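Local coordinates for protein fuculose-1-phosphate aldolase (Thermus thermophilus, PDB 2FLF) that belongs to the class II aldolase and adducin N-terminal family, with a central mixed beta sheet packed between helices in an AraD-like fold, at residues B[17-22]-B[172-177]; B[74-79]-B[132-137]; B[81-86]-B[154-159]; B[101-106]-B[115-120]. One frame throughout, in Å; residues are numbered along the deposited sequence.

Contact 1. Residues B[17-22]-B[172-177]; sequences FAQGLI and LMTTLE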
loop_
_atom_site.group_PDB
_atom_site.type_symbol
_atom_site.label_atom_id
_atom_site.label_comp_id
_atom_site.label_asym_id
_atom_site.label_seq_id
_atom_site.Cartn_x
_atom_site.Cartn_y
_atom_site.Cartn_z
ATOM N N PHE B 17 3.984 9.770 -8.186
ATOM C CA PHE B 17 3.421 10.210 -6.921
ATOM C C PHE B 17 2.583 9.128 -6.277
ATOM O O PHE B 17 2.605 8.948 -5.062
ATOM C CB PHE B 17 2.565 11.469 -7.099
ATOM C CG PHE B 17 2.042 12.009 -5.803
ATOM C CD1 PHE B 17 2.916 12.579 -4.881
ATOM C CD2 PHE B 17 0.702 11.855 -5.455
ATOM C CE1 PHE B 17 2.464 12.974 -3.644
ATOM C CE2 PHE B 17 0.239 12.245 -4.212
ATOM C CZ PHE B 17 1.117 12.805 -3.309
ATOM N N ALA B 18 1.847 8.420 -7.124
ATOM C CA ALA B 18 0.960 7.337 -6.723
ATOM C C ALA B 18 1.740 6.150 -6.195
ATOM O O ALA B 18 1.366 5.524 -5.209
ATOM C CB ALA B 18 0.145 6.905 -7.917
ATOM N N GLN B 19 2.833 5.854 -6.877
ATOM C CA GLN B 19 3.701 4.725 -6.551
ATOM C C GLN B 19 4.573 5.020 -5.305
ATOM O O GLN B 19 5.357 4.186 -4.872
ATOM C CB GLN B 19 4.546 4.440 -7.804
ATOM C CG GLN B 19 5.127 3.059 -7.971
ATOM C CD GLN B 19 4.079 1.968 -8.036
ATOM O OE1 GLN B 19 2.903 2.231 -8.250
ATOM N NE2 GLN B 19 4.515 0.719 -7.849
ATOM N N GLY B 20 4.431 6.213 -4.738
ATOM C CA GLY B 20 5.206 6.578 -3.566
ATOM C C GLY B 20 6.676 6.945 -3.783
ATOM O O GLY B 20 7.399 7.180 -2.822
ATOM N N LEU B 21 7.093 7.029 -5.042
ATOM C CA LEU B 21 8.474 7.310 -5.428
ATOM C C LEU B 21 9.028 8.721 -5.286
ATOM O O LEU B 21 10.228 8.920 -5.416
ATOM C CB LEU B 21 8.690 6.809 -6.859
ATOM C CG LEU B 21 8.417 5.300 -6.968
ATOM C CD1 LEU B 21 8.378 4.858 -8.409
ATOM C CD2 LEU B 21 9.529 4.547 -6.234
ATOM N N ILE B 22 8.149 9.689 -5.044
ATOM C CA ILE B 22 8.518 11.099 -4.832
ATOM C C ILE B 22 7.384 11.718 -4.020
ATOM O O ILE B 22 6.231 11.297 -4.119
ATOM C CB ILE B 22 8.599 11.952 -6.161
ATOM C CG1 ILE B 22 7.183 12.154 -6.734
ATOM C CG2 ILE B 22 9.514 11.291 -7.222
ATOM C CD1 ILE B 22 7.129 12.644 -8.159
ATOM N N LEU B 172 12.040 2.242 -15.458
ATOM C CA LEU B 172 13.209 1.634 -14.854
ATOM C C LEU B 172 13.223 1.999 -13.371
ATOM O O LEU B 172 13.644 1.199 -12.524
ATOM C CB LEU B 172 14.493 2.125 -15.528
ATOM C CG LEU B 172 14.789 1.498 -16.884
ATOM C CD1 LEU B 172 16.005 2.151 -17.514
ATOM C CD2 LEU B 172 15.001 0.015 -16.687
ATOM N N MET B 173 12.754 3.204 -13.056
ATOM C CA MET B 173 12.715 3.639 -11.665
ATOM C C MET B 173 11.806 2.661 -10.922
ATOM O O MET B 173 12.081 2.222 -9.804
ATOM C CB MET B 173 12.158 5.058 -11.582
ATOM C CG MET B 173 12.267 5.702 -10.203
ATOM S SD MET B 173 13.951 5.836 -9.616
ATOM C CE MET B 173 14.620 7.199 -10.495
ATOM N N THR B 174 10.716 2.325 -11.586
ATOM C CA THR B 174 9.729 1.395 -11.088
ATOM C C THR B 174 10.404 0.026 -10.881
ATOM O O THR B 174 10.170 -0.638 -9.879
ATOM C CB THR B 174 8.585 1.352 -12.127
ATOM O OG1 THR B 174 7.470 2.095 -11.640
ATOM C CG2 THR B 174 8.187 -0.004 -12.465
ATOM N N THR B 175 11.261 -0.371 -11.822
ATOM C CA THR B 175 11.975 -1.648 -11.754
ATOM C C THR B 175 12.976 -1.744 -10.596
ATOM O O THR B 175 13.139 -2.798 -9.998
ATOM C CB THR B 175 12.767 -1.914 -13.046
ATOM O OG1 THR B 175 11.878 -1.912 -14.172
ATOM C CG2 THR B 175 13.490 -3.262 -12.958
ATOM N N LEU B 176 13.663 -0.643 -10.310
ATOM C CA LEU B 176 14.629 -0.620 -9.232
ATOM C C LEU B 176 13.960 -0.883 -7.890
ATOM O O LEU B 176 14.453 -1.713 -7.111
ATOM C CB LEU B 176 15.338 0.730 -9.211
ATOM C CG LEU B 176 16.327 1.093 -8.096
ATOM C CD1 LEU B 176 17.508 0.142 -8.065
ATOM C CD2 LEU B 176 16.794 2.525 -8.336
ATOM N N GLU B 177 12.837 -0.196 -7.628
ATOM C CA GLU B 177 12.123 -0.360 -6.356
ATOM C C GLU B 177 11.568 -1.752 -6.148
ATOM O O GLU B 177 11.493 -2.227 -5.017
ATOM C CB GLU B 177 10.973 0.646 -6.203
ATOM C CG GLU B 177 11.258 1.785 -5.232
ATOM C CD GLU B 177 11.576 1.346 -3.798
ATOM O OE1 GLU B 177 10.628 1.104 -3.030
ATOM O OE2 GLU B 177 12.764 1.254 -3.430
#

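Contact 2. Residues B[74-79]-B[132-137]; sequences HREVYR and AALSVA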
loop_
_atom_site.group_PDB
_atom_site.type_symbol
_atom_site.label_atom_id
_atom_site.label_comp_id
_atom_site.label_asym_id
_atom_site.label_seq_id
_atom_site.Cartn_x
_atom_site.Cartn_y
_atom_site.Cartn_z
ATOM N N HIS B 74 21.084 16.984 -14.627
ATOM C CA HIS B 74 20.509 16.505 -15.875
ATOM C C HIS B 74 21.400 16.875 -17.049
ATOM O O HIS B 74 21.737 16.028 -17.886
ATOM C CB HIS B 74 19.112 17.072 -16.081
ATOM C CG HIS B 74 18.098 16.547 -15.109
ATOM N ND1 HIS B 74 17.059 15.720 -15.484
ATOM C CD2 HIS B 74 17.960 16.742 -13.776
ATOM C CE1 HIS B 74 16.326 15.435 -14.425
ATOM N NE2 HIS B 74 16.852 16.043 -13.376
ATOM N N ARG B 75 21.799 18.139 -17.098
ATOM C CA ARG B 75 22.645 18.627 -18.173
ATOM C C ARG B 75 24.002 17.942 -18.257
ATOM O O ARG B 75 24.523 17.709 -19.351
ATOM C CB ARG B 75 22.876 20.119 -18.023
ATOM C CG ARG B 75 24.039 20.609 -18.858
ATOM C CD ARG B 75 24.687 21.765 -18.169
ATOM N NE ARG B 75 24.108 23.015 -18.614
ATOM C CZ ARG B 75 24.376 24.185 -18.058
ATOM N NH1 ARG B 75 25.207 24.243 -17.023
ATOM N NH2 ARG B 75 23.856 25.291 -18.571
ATOM N N GLU B 76 24.592 17.649 -17.104
ATOM C CA GLU B 76 25.890 16.997 -17.111
ATOM C C GLU B 76 25.722 15.608 -17.707
ATOM O O GLU B 76 26.663 15.047 -18.259
ATOM C CB GLU B 76 26.462 16.919 -15.695
ATOM C CG GLU B 76 27.924 16.476 -15.644
ATOM C CD GLU B 76 28.895 17.427 -16.360
ATOM O OE1 GLU B 76 30.063 17.029 -16.542
ATOM O OE2 GLU B 76 28.511 18.563 -16.731
ATOM N N VAL B 77 24.508 15.062 -17.614
ATOM C CA VAL B 77 24.220 13.741 -18.155
ATOM C C VAL B 77 23.965 13.799 -19.666
ATOM O O VAL B 77 24.393 12.919 -20.413
ATOM C CB VAL B 77 23.008 13.103 -17.435
ATOM C CG1 VAL B 77 22.246 12.193 -18.368
ATOM C CG2 VAL B 77 23.486 12.288 -16.257
ATOM N N TYR B 78 23.277 14.838 -20.126
ATOM C CA TYR B 78 22.993 14.950 -21.547
ATOM C C TYR B 78 24.236 15.395 -22.299
ATOM O O TYR B 78 24.364 15.184 -23.506
ATOM C CB TYR B 78 21.843 15.927 -21.771
ATOM C CG TYR B 78 20.522 15.393 -21.283
ATOM C CD1 TYR B 78 19.687 16.162 -20.469
ATOM C CD2 TYR B 78 20.078 14.123 -21.665
ATOM C CE1 TYR B 78 18.438 15.684 -20.051
ATOM C CE2 TYR B 78 18.823 13.631 -21.249
ATOM C CZ TYR B 78 18.014 14.419 -20.446
ATOM O OH TYR B 78 16.787 13.948 -20.057
ATOM N N ARG B 79 25.169 15.985 -21.569
ATOM C CA ARG B 79 26.394 16.465 -22.174
ATOM C C ARG B 79 27.331 15.343 -22.465
ATOM O O ARG B 79 27.863 15.234 -23.558
ATOM C CB ARG B 79 27.109 17.432 -21.245
ATOM C CG ARG B 79 26.777 18.874 -21.467
ATOM C CD ARG B 79 27.545 19.713 -20.496
ATOM N NE ARG B 79 27.102 21.095 -20.559
ATOM C CZ ARG B 79 27.515 22.035 -19.723
ATOM N NH1 ARG B 79 28.386 21.729 -18.762
ATOM N NH2 ARG B 79 27.052 23.273 -19.848
ATOM N N ALA B 132 28.385 15.773 -7.744
ATOM C CA ALA B 132 27.427 14.677 -7.832
ATOM C C ALA B 132 26.911 14.530 -9.270
ATOM O O ALA B 132 26.578 13.430 -9.710
ATOM C CB ALA B 132 26.274 14.921 -6.884
ATOM N N ALA B 133 26.858 15.634 -10.005
ATOM C CA ALA B 133 26.384 15.583 -11.376
ATOM C C ALA B 133 27.394 14.830 -12.229
ATOM O O ALA B 133 27.054 13.905 -12.973
ATOM C CB ALA B 133 26.182 16.995 -11.909
ATOM N N LEU B 134 28.645 15.244 -12.108
ATOM C CA LEU B 134 29.744 14.639 -12.826
ATOM C C LEU B 134 29.803 13.158 -12.457
ATOM O O LEU B 134 30.007 12.290 -13.318
ATOM C CB LEU B 134 31.041 15.319 -12.405
ATOM C CG LEU B 134 32.266 15.202 -13.307
ATOM C CD1 LEU B 134 32.129 16.144 -14.502
ATOM C CD2 LEU B 134 33.491 15.564 -12.503
ATOM N N SER B 135 29.624 12.864 -11.170
ATOM C CA SER B 135 29.665 11.476 -10.710
ATOM C C SER B 135 28.452 10.669 -11.216
ATOM O O SER B 135 28.564 9.466 -11.532
ATOM C CB SER B 135 29.733 11.431 -9.188
ATOM O OG SER B 135 30.331 10.220 -8.762
ATOM N N VAL B 136 27.303 11.338 -11.305
ATOM C CA VAL B 136 26.091 10.709 -11.783
ATOM C C VAL B 136 26.171 10.559 -13.289
ATOM O O VAL B 136 25.709 9.569 -13.862
ATOM C CB VAL B 136 24.836 11.566 -11.423
ATOM C CG1 VAL B 136 23.602 11.078 -12.169
ATOM C CG2 VAL B 136 24.575 11.489 -9.965
ATOM N N ALA B 137 26.769 11.544 -13.937
ATOM C CA ALA B 137 26.843 11.497 -15.390
ATOM C C ALA B 137 27.686 10.352 -15.939
ATOM O O ALA B 137 27.303 9.721 -16.936
ATOM C CB ALA B 137 27.348 12.827 -15.931
#

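Contact 3. Residues B[81-86]-B[154-159]; sequences TGARAL and FAVGLK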
loop_
_atom_site.group_PDB
_atom_site.type_symbol
_atom_site.label_atom_id
_atom_site.label_comp_id
_atom_site.label_asym_id
_atom_site.label_seq_id
_atom_site.Cartn_x
_atom_site.Cartn_y
_atom_site.Cartn_z
ATOM N N THR B 81 26.567 12.018 -22.256
ATOM C CA THR B 81 25.849 10.771 -22.501
ATOM C C THR B 81 24.838 10.803 -23.653
ATOM O O THR B 81 24.502 11.863 -24.185
ATOM C CB THR B 81 25.129 10.369 -21.188
ATOM O OG1 THR B 81 26.089 9.839 -20.264
ATOM C CG2 THR B 81 24.031 9.364 -21.427
ATOM N N GLY B 82 24.360 9.624 -24.043
ATOM C CA GLY B 82 23.390 9.536 -25.118
ATOM C C GLY B 82 21.972 9.537 -24.575
ATOM O O GLY B 82 20.997 9.508 -25.340
ATOM N N ALA B 83 21.866 9.567 -23.248
ATOM C CA ALA B 83 20.580 9.576 -22.561
ATOM C C ALA B 83 19.615 10.507 -23.259
ATOM O O ALA B 83 19.992 11.582 -23.706
ATOM C CB ALA B 83 20.758 10.013 -21.125
ATOM N N ARG B 84 18.359 10.102 -23.349
ATOM C CA ARG B 84 17.389 10.941 -24.013
ATOM C C ARG B 84 16.231 11.270 -23.106
ATOM O O ARG B 84 15.238 11.857 -23.530
ATOM C CB ARG B 84 16.907 10.272 -25.290
ATOM C CG ARG B 84 18.033 9.930 -26.231
ATOM C CD ARG B 84 17.605 10.096 -27.681
ATOM N NE ARG B 84 17.641 11.477 -28.171
ATOM C CZ ARG B 84 18.734 12.240 -28.214
ATOM N NH1 ARG B 84 19.908 11.778 -27.784
ATOM N NH2 ARG B 84 18.663 13.459 -28.730
ATOM N N ALA B 85 16.378 10.909 -21.842
ATOM C CA ALA B 85 15.356 11.183 -20.845
ATOM C C ALA B 85 16.049 10.875 -19.533
ATOM O O ALA B 85 16.971 10.064 -19.493
ATOM C CB ALA B 85 14.164 10.288 -21.059
ATOM N N LEU B 86 15.632 11.531 -18.461
ATOM C CA LEU B 86 16.270 11.304 -17.182
ATOM C C LEU B 86 15.221 11.513 -16.090
ATOM O O LEU B 86 14.522 12.541 -16.061
ATOM C CB LEU B 86 17.441 12.278 -17.025
ATOM C CG LEU B 86 18.419 12.068 -15.869
ATOM C CD1 LEU B 86 19.291 10.865 -16.155
ATOM C CD2 LEU B 86 19.296 13.296 -15.705
ATOM N N PHE B 154 18.702 7.588 -9.986
ATOM C CA PHE B 154 18.683 8.178 -11.311
ATOM C C PHE B 154 18.488 7.131 -12.376
ATOM O O PHE B 154 19.264 6.189 -12.444
ATOM C CB PHE B 154 19.995 8.879 -11.605
ATOM C CG PHE B 154 20.206 10.089 -10.805
ATOM C CD1 PHE B 154 20.648 9.996 -9.506
ATOM C CD2 PHE B 154 19.936 11.335 -11.337
ATOM C CE1 PHE B 154 20.805 11.122 -8.766
ATOM C CE2 PHE B 154 20.094 12.451 -10.590
ATOM C CZ PHE B 154 20.523 12.355 -9.322
ATOM N N ALA B 155 17.473 7.314 -13.219
ATOM C CA ALA B 155 17.201 6.381 -14.315
ATOM C C ALA B 155 17.228 7.084 -15.680
ATOM O O ALA B 155 16.596 8.125 -15.890
ATOM C CB ALA B 155 15.848 5.706 -14.105
ATOM N N VAL B 156 17.952 6.493 -16.610
ATOM C CA VAL B 156 18.099 7.025 -17.959
ATOM C C VAL B 156 17.146 6.317 -18.927
ATOM O O VAL B 156 16.750 5.189 -18.693
ATOM C CB VAL B 156 19.570 6.810 -18.468
ATOM C CG1 VAL B 156 19.681 7.120 -19.947
ATOM C CG2 VAL B 156 20.529 7.674 -17.677
ATOM N N GLY B 157 16.796 7.000 -20.008
ATOM C CA GLY B 157 15.941 6.452 -21.034
ATOM C C GLY B 157 16.703 6.710 -22.320
ATOM O O GLY B 157 17.491 7.648 -22.362
ATOM N N LEU B 158 16.472 5.924 -23.371
ATOM C CA LEU B 158 17.227 6.096 -24.609
ATOM C C LEU B 158 16.422 6.017 -25.883
ATOM O O LEU B 158 16.970 6.208 -26.966
ATOM C CB LEU B 158 18.325 5.036 -24.699
ATOM C CG LEU B 158 19.175 4.813 -23.457
ATOM C CD1 LEU B 158 19.981 3.538 -23.600
ATOM C CD2 LEU B 158 20.052 6.034 -23.228
ATOM N N LYS B 159 15.139 5.694 -25.787
ATOM C CA LYS B 159 14.357 5.611 -27.004
ATOM C C LYS B 159 14.567 6.894 -27.792
ATOM O O LYS B 159 14.984 7.905 -27.248
ATOM C CB LYS B 159 12.874 5.415 -26.700
ATOM C CG LYS B 159 12.441 3.971 -26.676
ATOM C CD LYS B 159 12.861 3.290 -25.409
ATOM C CE LYS B 159 12.261 1.916 -25.360
ATOM N NZ LYS B 159 10.846 1.994 -25.801
#

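Contact 4. Residues B[101-106]-B[115-120]; sequences LSRLRP and LKEVPV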
loop_
_atom_site.group_PDB
_atom_site.type_symbol
_atom_site.label_atom_id
_atom_site.label_comp_id
_atom_site.label_asym_id
_atom_site.label_seq_id
_atom_site.Cartn_x
_atom_site.Cartn_y
_atom_site.Cartn_z
ATOM N N LEU B 101 25.505 -0.521 0.679
ATOM C CA LEU B 101 26.117 -1.092 -0.509
ATOM C C LEU B 101 26.905 -0.091 -1.366
ATOM O O LEU B 101 26.924 1.108 -1.098
ATOM C CB LEU B 101 25.054 -1.809 -1.347
ATOM C CG LEU B 101 24.307 -3.006 -0.717
ATOM C CD1 LEU B 101 23.897 -4.010 -1.812
ATOM C CD2 LEU B 101 25.199 -3.717 0.274
ATOM N N SER B 102 27.576 -0.602 -2.391
ATOM C CA SER B 102 28.384 0.209 -3.299
ATOM C C SER B 102 27.888 -0.105 -4.675
ATOM O O SER B 102 28.267 0.521 -5.657
ATOM C CB SER B 102 29.869 -0.173 -3.204
ATOM O OG SER B 102 30.500 0.475 -2.117
ATOM N N ARG B 103 27.046 -1.125 -4.712
ATOM C CA ARG B 103 26.422 -1.626 -5.924
ATOM C C ARG B 103 25.197 -2.438 -5.496
ATOM O O ARG B 103 25.229 -3.134 -4.474
ATOM C CB ARG B 103 27.392 -2.546 -6.664
ATOM C CG ARG B 103 28.744 -1.897 -7.032
ATOM C CD ARG B 103 29.726 -2.860 -7.850
ATOM N NE ARG B 103 30.854 -2.086 -8.453
ATOM C CZ ARG B 103 31.846 -2.592 -9.219
ATOM N NH1 ARG B 103 31.885 -3.923 -9.487
ATOM N NH2 ARG B 103 32.781 -1.759 -9.767
ATOM N N LEU B 104 24.120 -2.341 -6.263
ATOM C CA LEU B 104 22.902 -3.094 -5.973
ATOM C C LEU B 104 22.771 -4.058 -7.128
ATOM O O LEU B 104 22.813 -3.623 -8.287
ATOM C CB LEU B 104 21.690 -2.170 -5.941
ATOM C CG LEU B 104 20.744 -2.386 -4.765
ATOM C CD1 LEU B 104 21.410 -1.901 -3.497
ATOM C CD2 LEU B 104 19.466 -1.628 -4.990
ATOM N N ARG B 105 22.617 -5.349 -6.820
ATOM C CA ARG B 105 22.517 -6.402 -7.855
ATOM C C ARG B 105 21.156 -7.086 -7.791
ATOM O O ARG B 105 20.921 -7.949 -6.952
ATOM C CB ARG B 105 23.604 -7.473 -7.656
ATOM C CG ARG B 105 24.951 -6.980 -7.128
ATOM C CD ARG B 105 25.863 -6.444 -8.234
ATOM N NE ARG B 105 26.946 -7.364 -8.577
ATOM C CZ ARG B 105 27.922 -7.726 -7.749
ATOM N NH1 ARG B 105 27.973 -7.252 -6.508
ATOM N NH2 ARG B 105 28.856 -8.565 -8.167
ATOM N N PRO B 106 20.243 -6.721 -8.690
ATOM C CA PRO B 106 18.920 -7.350 -8.653
ATOM C C PRO B 106 19.018 -8.879 -8.599
ATOM O O PRO B 106 19.855 -9.460 -9.279
ATOM C CB PRO B 106 18.274 -6.876 -9.956
ATOM C CG PRO B 106 18.991 -5.592 -10.279
ATOM C CD PRO B 106 20.412 -5.897 -9.903
ATOM N N LEU B 115 18.450 -3.119 -15.124
ATOM C CA LEU B 115 19.170 -2.608 -13.979
ATOM C C LEU B 115 20.274 -3.565 -13.641
ATOM O O LEU B 115 20.703 -3.675 -12.488
ATOM C CB LEU B 115 18.239 -2.426 -12.795
ATOM C CG LEU B 115 17.257 -1.289 -13.041
ATOM C CD1 LEU B 115 16.607 -0.907 -11.730
ATOM C CD2 LEU B 115 17.997 -0.094 -13.642
ATOM N N LYS B 116 20.695 -4.265 -14.688
ATOM C CA LYS B 116 21.765 -5.233 -14.664
ATOM C C LYS B 116 22.607 -5.108 -13.394
ATOM O O LYS B 116 22.814 -6.090 -12.697
ATOM C CB LYS B 116 22.631 -5.006 -15.906
ATOM C CG LYS B 116 21.847 -4.969 -17.231
ATOM C CD LYS B 116 22.652 -4.262 -18.357
ATOM C CE LYS B 116 24.072 -4.824 -18.589
ATOM N NZ LYS B 116 24.069 -6.143 -19.277
ATOM N N GLU B 117 23.093 -3.896 -13.123
ATOM C CA GLU B 117 23.901 -3.565 -11.936
ATOM C C GLU B 117 23.648 -2.082 -11.563
ATOM O O GLU B 117 23.713 -1.189 -12.424
ATOM C CB GLU B 117 25.389 -3.803 -12.218
ATOM C CG GLU B 117 26.333 -3.099 -11.247
ATOM C CD GLU B 117 27.778 -3.537 -11.414
ATOM O OE1 GLU B 117 28.688 -2.871 -10.853
ATOM O OE2 GLU B 117 27.999 -4.560 -12.102
ATOM N N VAL B 118 23.363 -1.827 -10.286
ATOM C CA VAL B 118 23.047 -0.474 -9.844
ATOM C C VAL B 118 24.060 0.125 -8.899
ATOM O O VAL B 118 24.010 -0.085 -7.688
ATOM C CB VAL B 118 21.656 -0.421 -9.175
ATOM C CG1 VAL B 118 21.345 0.999 -8.732
ATOM C CG2 VAL B 118 20.602 -0.927 -10.150
ATOM N N PRO B 119 24.979 0.918 -9.441
ATOM C CA PRO B 119 26.021 1.558 -8.647
ATOM C C PRO B 119 25.483 2.553 -7.632
ATOM O O PRO B 119 24.377 3.079 -7.770
ATOM C CB PRO B 119 26.895 2.226 -9.712
ATOM C CG PRO B 119 25.918 2.601 -10.733
ATOM C CD PRO B 119 25.025 1.382 -10.834
ATOM N N VAL B 120 26.277 2.820 -6.612
ATOM C CA VAL B 120 25.878 3.785 -5.612
ATOM C C VAL B 120 26.954 4.832 -5.389
ATOM O O VAL B 120 27.920 4.604 -4.666
ATOM C CB VAL B 120 25.586 3.120 -4.299
ATOM C CG1 VAL B 120 25.034 4.156 -3.314
ATOM C CG2 VAL B 120 24.642 1.973 -4.544
#

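Contact 1. Residues B[17-22]-B[172-177]
Leu21 sets its CG opposite its own carbonyl carbon (chi1 -59°), which aims the branch at helix 162-192, and both methyls reach it. Glu177 chi1 (-105°) brings its CG to Leu21, and a bend at chi2 turns the carboxylate away towards its own partners. The two side chains run past each other in opposite directions. Leu21 CD2 meets Glu177 CG at 3.4 Å. The other methyl, Leu21 CD1, lies 4.4 Å from Met173 CG. It is also 4.3 Å from the hydroxyl oxygen Thr174 OG1. No hydrogen bond joins the two segments. Before Leu21 the helix 2-18 has just ended in a Schellman motif. Gly20 carries the positive phi (76°) and directs the chain out of the helix, so Leu21 follows directly on the turn. Gln19 adds a marginal touch, its CG 4.5 Å from Thr174 OG1. The carboxylate of Glu177 is bound elsewhere: OE2 accepts the backbone N-H of Ala94 in helix 92-98, and OE1 is bonded to Gln181. The Leu21 backbone is bonded to His90. Close by, Thr174 packs on Ser23 of the second subunit and Gln19 on Phe17 of that subunit.

Contact 2. Residues B[74-79]-B[132-137]
Helices 71-80 and 130-142 bring Val77 and Ala137 together, with CA atoms 4.4 Å apart; the local axes approach to 8.2 Å and cross at -39°, both running in broadly the same direction. Two alanines, one turn apart on the second helix, allow this closeness. Ala133 and Ala137 both present their methyls to the first helix. Glu76 lies against the pair. Its CB is 3.8 Å from Ala133 CB, and its CG is 3.7 Å from Ala137 CB. The Ala137 methyl also reaches the backbone at Glu76. On the inner side Val77 sends CG2 to Ala137, 3.6 Å from its CA. The same methyl is 4.3 Å from Val136 CG1. The aliphatic part of Glu76 thus serves as packing surface, while its acid end runs to the border of the contact. CG stands opposite the backbone N (chi1 -170°), and a bend at chi2 (62°) turns the carboxylate away from Ala137 towards Leu134. There Leu134 points the same way and sets its CD1 methyl beside OE1. No hydrogen bond joins 74-79 to 132-137, though Arg80, just beyond, bonds weakly to Leu134 O. The pairings of Glu76 with arginines are long ones: Arg79 NH1 stands 3.8 Å from OE2, a long salt bridge, and Arg80 makes a long, weak ion pair with OE1. Ala133 and Val136 extend the helix seam to Val73. Behind it lies the sheet: Val77 rests on Leu86 of strand 85-89, and His74 is bonded to Ser30 and Asn28 of strand 28-32.

Contact 3. Residues B[81-86]-B[154-159]
Arg84 and Ala85 both face Gly157, which makes a classic beta bulge at the end where neighbouring strands 85-89 and 153-157 pair antiparallel. Two backbone bonds hold it. Arg84 N gives its hydrogen to Gly157 O at 2.8 Å, almost straight at 176°. Gly157 N reaches Ala85 O at 3.1 Å, more bent (147°). One step further in, Leu86 and Val156 form a non-hydrogen-bonded pair. Here Leu86 CA lies 3.4 Å from Ala155 O, a CA-H...O contact. The side chains of this pair share one face of the sheet. Leu86 CD1 meets Val156 CG2 at 3.7 Å; chi1 (-169°) swings the leucine branch away from its backbone N, and chi2 then brings CD1 round to the valine. The other Val156 branch, CG1, packs on the methyl of Ala83. Beyond the bulge Leu158 lays CD2 over the backbone of Ala83, 3.6 Å from CA. Arg84 runs alongside the chain at Lys159, with CD 3.4 Å from Lys159 O. Its bends at chi2 and chi3 lead the guanidinium on from there.

The Leu86 and Val156 face is covered by helices: both residues touch Leu140 of helix 130-142, and Leu86 also touches His74 and Tyr78 of helix 71-80. On the other face Ala85 rests on Ala165 of helix 162-192. The same helix fixes the turn after Gly157, for Glu168 OE2 accepts hydrogen bonds from both Leu158 N and Lys159 N.

Contact 4. Residues B[101-106]-B[115-120]
Leu104 and Val118 satisfy each other's backbones, forming the hydrogen-bonded pair of a short antiparallel ladder at the end of the sheet. Leu104 N donates to Val118 O at 2.7 Å. Val118 N returns a bond of 2.7 Å to Leu104 O. A third bond runs from Val120 N to Ser102 O at 3.2 Å. Between them Pro119 faces Arg103 in a non-hydrogen-bonded pair, the position where a missing N-H costs the ladder nothing. Leu104 CB and Val118 CB pack at 3.7 Å.

Arg103 and Glu117 make the charged contact. Glu117 is extended, with CG opposite its backbone N (chi1 162°), and so reaches over one face of the guanidinium. Glu117 OE1 is 3.3 Å from Arg103 NE, but no N-H points at it. Pro106 CG lies across Leu115, 4.1 Å from its CB. Pro106 O is bonded to Gln112, and Leu101 O only weakly to Arg149. Leu101 also packs on Trp189 of the third subunit. The main-chain bonds therefore set the register of the two strands. The salt bridge, one of charges alone, probably adds little, since Arg103 is exposed and poorly ordered.

Helix 162-192 ties contact 1 to two others. Leu172 CD1 of contact 1 lies 3.3 Å from Val156 O of contact 3, and Leu176 CD1 lies 3.9 Å from Val118 CG2 of contact 4. Contacts 3 and 4 belong to the same sheet but do not touch; their centres are about 17 Å apart. Contact 2 packs on the sheet through contact 3, where Tyr78 OH stands 3.1 Å from Leu86 N. Contacts 1 and 2 lie on opposite sides of the chain's centre, with centres about 21 Å apart. The order is thus helix, sheet, helix pair, with contact 4 at the sheet's end.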